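Local coordinates for protein ribokinase (Staphylococcus aureus, PDB 3RY7) that phosphorylates D-ribose at O-5 in a magnesium-dependent reaction with ATP, feeding nucleotide and amino acid synthesis or the pentose phosphate pathway, at residues V5-T11 / A55-T61. Coordinates in Å, arbitrary orientation, origin at the centre of the assembly. Residue numbers count along the deposited sequence, not the author numbering.
Sequences VVILGST and ADTTFIT
Strands 5-8 and 56-60 run parallel, their axes 4.7 Å apart and crossing at -20°, with Val5 beside Thr57 and Leu8 beside Ile60. Val5-Leu8 and Thr57-Ile60 are extended (phi -100 to -128°, psi 112 to 136°). Val5, Ile7 and Gly9 make the backbone hydrogen bonds: Val5 N to Asp56 O (2.8 Å), Thr58 N to Val5 O (3.0 Å), Ile7 N to Thr58 O (2.9 Å), Ile60 N to Ile7 O (2.8 Å) and Gly9 N to Ile60 O (3.1 Å); Val6 and Leu8 turn theirs to strand 136-140. Val5, beta-branched and so suited to extended backbone, sets CG2 3.9 Å from Ala55 CB, on the face where Ile7, Thr57 and Phe59 pack against helix 42-52. In this Rossmann-like ribokinase fold the chain leaves for strands 12-18 and 36-40 of the smaller sheet and returns through that helix, a right-handed crossover with an inserted excursion. On the other face Ile60 (chi1 m, chi2 t), bulky and apolar as a buried face requires, brings CD1 to 3.8 Å from Val6 CG1 and CG2 to 3.4 Å from Leu8 CD1. Phe59, chi1 t, fills its buried face with a ring whose edge meets Ile7 O (CD1 3.3 Å) and Ser10 O (CZ 3.6 Å); Phe76 meets it at about 90°. Beyond Gly9, whose phi/psi of 176/-163° suits a residue without a side chain, Thr61 OG1 donates to Gly9 O (2.8 Å) and accepts from Thr11 OG1 (2.9 Å), while Ser10 OG is hydrogen-bonded to OE1 of Glu142, a probable substrate-binding residue.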
loop_
_atom_site.group_PDB
_atom_site.type_symbol
_atom_site.label_atom_id
_atom_site.label_comp_id
_atom_site.label_asym_id
_atom_site.label_seq_id
_atom_site.Cartn_x
_atom_site.Cartn_y
_atom_site.Cartn_z
ATOM N N VAL A 5 -6.464 -27.650 1.190
ATOM C CA VAL A 5 -5.548 -27.265 2.245
ATOM C C VAL A 5 -6.335 -26.929 3.516
ATOM O O VAL A 5 -7.282 -26.149 3.476
ATOM C CB VAL A 5 -4.655 -26.067 1.801
ATOM C CG1 VAL A 5 -3.754 -25.612 2.922
ATOM C CG2 VAL A 5 -3.835 -26.430 0.560
ATOM N N VAL A 6 -5.963 -27.559 4.628
ATOM C CA VAL A 6 -6.473 -27.166 5.934
ATOM C C VAL A 6 -5.349 -26.484 6.658
ATOM O O VAL A 6 -4.246 -27.021 6.743
ATOM C CB VAL A 6 -6.930 -28.383 6.791
ATOM C CG1 VAL A 6 -7.214 -27.953 8.222
ATOM C CG2 VAL A 6 -8.157 -29.044 6.181
ATOM N N ILE A 7 -5.618 -25.284 7.157
ATOM C CA ILE A 7 -4.679 -24.598 8.035
ATOM C C ILE A 7 -5.153 -24.749 9.477
ATOM O O ILE A 7 -6.314 -24.533 9.786
ATOM C CB ILE A 7 -4.537 -23.093 7.671
ATOM C CG1 ILE A 7 -4.217 -22.928 6.182
ATOM C CG2 ILE A 7 -3.475 -22.431 8.505
ATOM C CD1 ILE A 7 -2.846 -23.496 5.754
ATOM N N LEU A 8 -4.248 -25.111 10.342
ATOM C CA LEU A 8 -4.494 -25.115 11.741
ATOM C C LEU A 8 -3.625 -24.084 12.370
ATOM O O LEU A 8 -2.443 -24.195 12.319
ATOM C CB LEU A 8 -4.196 -26.466 12.331
ATOM C CG LEU A 8 -4.485 -26.589 13.810
ATOM C CD1 LEU A 8 -5.921 -26.645 14.085
ATOM C CD2 LEU A 8 -3.765 -27.711 14.399
ATOM N N GLY A 9 -4.222 -23.062 12.947
ATOM C CA GLY A 9 -3.394 -22.033 13.542
ATOM C C GLY A 9 -4.098 -20.823 14.119
ATOM O O GLY A 9 -5.304 -20.839 14.387
ATOM N N SER A 10 -3.313 -19.769 14.316
ATOM C CA SER A 10 -3.719 -18.628 15.116
ATOM C C SER A 10 -4.424 -17.534 14.317
ATOM O O SER A 10 -4.133 -17.301 13.139
ATOM C CB SER A 10 -2.483 -18.026 15.770
ATOM O OG SER A 10 -1.562 -17.592 14.773
ATOM N N THR A 11 -5.346 -16.857 14.981
ATOM C CA THR A 11 -5.879 -15.591 14.488
ATOM C C THR A 11 -5.600 -14.540 15.544
ATOM O O THR A 11 -5.912 -14.744 16.726
ATOM C CB THR A 11 -7.389 -15.669 14.225
ATOM O OG1 THR A 11 -7.639 -16.599 13.168
ATOM C CG2 THR A 11 -7.933 -14.287 13.811
ATOM N N ALA A 55 -6.240 -22.294 -3.544
ATOM C CA ALA A 55 -6.339 -23.607 -2.920
ATOM C C ALA A 55 -7.703 -23.693 -2.234
ATOM O O ALA A 55 -8.246 -22.680 -1.786
ATOM C CB ALA A 55 -5.204 -23.813 -1.922
ATOM N N ASP A 56 -8.272 -24.894 -2.199
ATOM C CA ASP A 56 -9.498 -25.171 -1.464
ATOM C C ASP A 56 -9.171 -25.085 0.023
ATOM O O ASP A 56 -8.630 -26.046 0.593
ATOM C CB ASP A 56 -9.944 -26.600 -1.771
ATOM C CG ASP A 56 -11.288 -26.670 -2.457
ATOM O OD1 ASP A 56 -12.247 -27.150 -1.810
ATOM O OD2 ASP A 56 -11.375 -26.275 -3.645
ATOM N N THR A 57 -9.486 -23.957 0.654
ATOM C CA THR A 57 -9.007 -23.712 2.018
ATOM C C THR A 57 -10.048 -23.796 3.138
ATOM O O THR A 57 -11.154 -23.265 3.030
ATOM C CB THR A 57 -8.320 -22.351 2.127
ATOM O OG1 THR A 57 -7.451 -22.167 1.008
ATOM C CG2 THR A 57 -7.534 -22.247 3.454
ATOM N N THR A 58 -9.652 -24.460 4.220
ATOM C CA THR A 58 -10.422 -24.528 5.450
ATOM C C THR A 58 -9.480 -24.119 6.573
ATOM O O THR A 58 -8.314 -24.523 6.589
ATOM C CB THR A 58 -10.928 -25.956 5.693
ATOM O OG1 THR A 58 -11.731 -26.362 4.582
ATOM C CG2 THR A 58 -11.750 -26.041 6.967
ATOM N N PHE A 59 -9.964 -23.287 7.492
ATOM C CA PHE A 59 -9.124 -22.744 8.562
ATOM C C PHE A 59 -9.703 -23.123 9.913
ATOM O O PHE A 59 -10.838 -22.778 10.228
ATOM C CB PHE A 59 -9.019 -21.219 8.437
ATOM C CG PHE A 59 -8.069 -20.574 9.413
ATOM C CD1 PHE A 59 -6.982 -21.266 9.919
ATOM C CD2 PHE A 59 -8.253 -19.257 9.809
ATOM C CE1 PHE A 59 -6.097 -20.657 10.807
ATOM C CE2 PHE A 59 -7.377 -18.651 10.690
ATOM C CZ PHE A 59 -6.300 -19.343 11.192
ATOM N N ILE A 60 -8.922 -23.866 10.689
ATOM C CA ILE A 60 -9.292 -24.243 12.036
ATOM C C ILE A 60 -8.565 -23.294 12.961
ATOM O O ILE A 60 -7.340 -23.311 13.055
ATOM C CB ILE A 60 -8.877 -25.684 12.369
ATOM C CG1 ILE A 60 -9.508 -26.689 11.400
ATOM C CG2 ILE A 60 -9.284 -26.031 13.767
ATOM C CD1 ILE A 60 -8.957 -28.115 11.575
ATOM N N THR A 61 -9.319 -22.433 13.630
ATOM C CA THR A 61 -8.694 -21.433 14.465
ATOM C C THR A 61 -9.635 -21.184 15.629
ATOM O O THR A 61 -10.821 -21.504 15.552
ATOM C CB THR A 61 -8.412 -20.145 13.647
ATOM O OG1 THR A 61 -7.563 -19.267 14.395
ATOM C CG2 THR A 61 -9.705 -19.443 13.286
#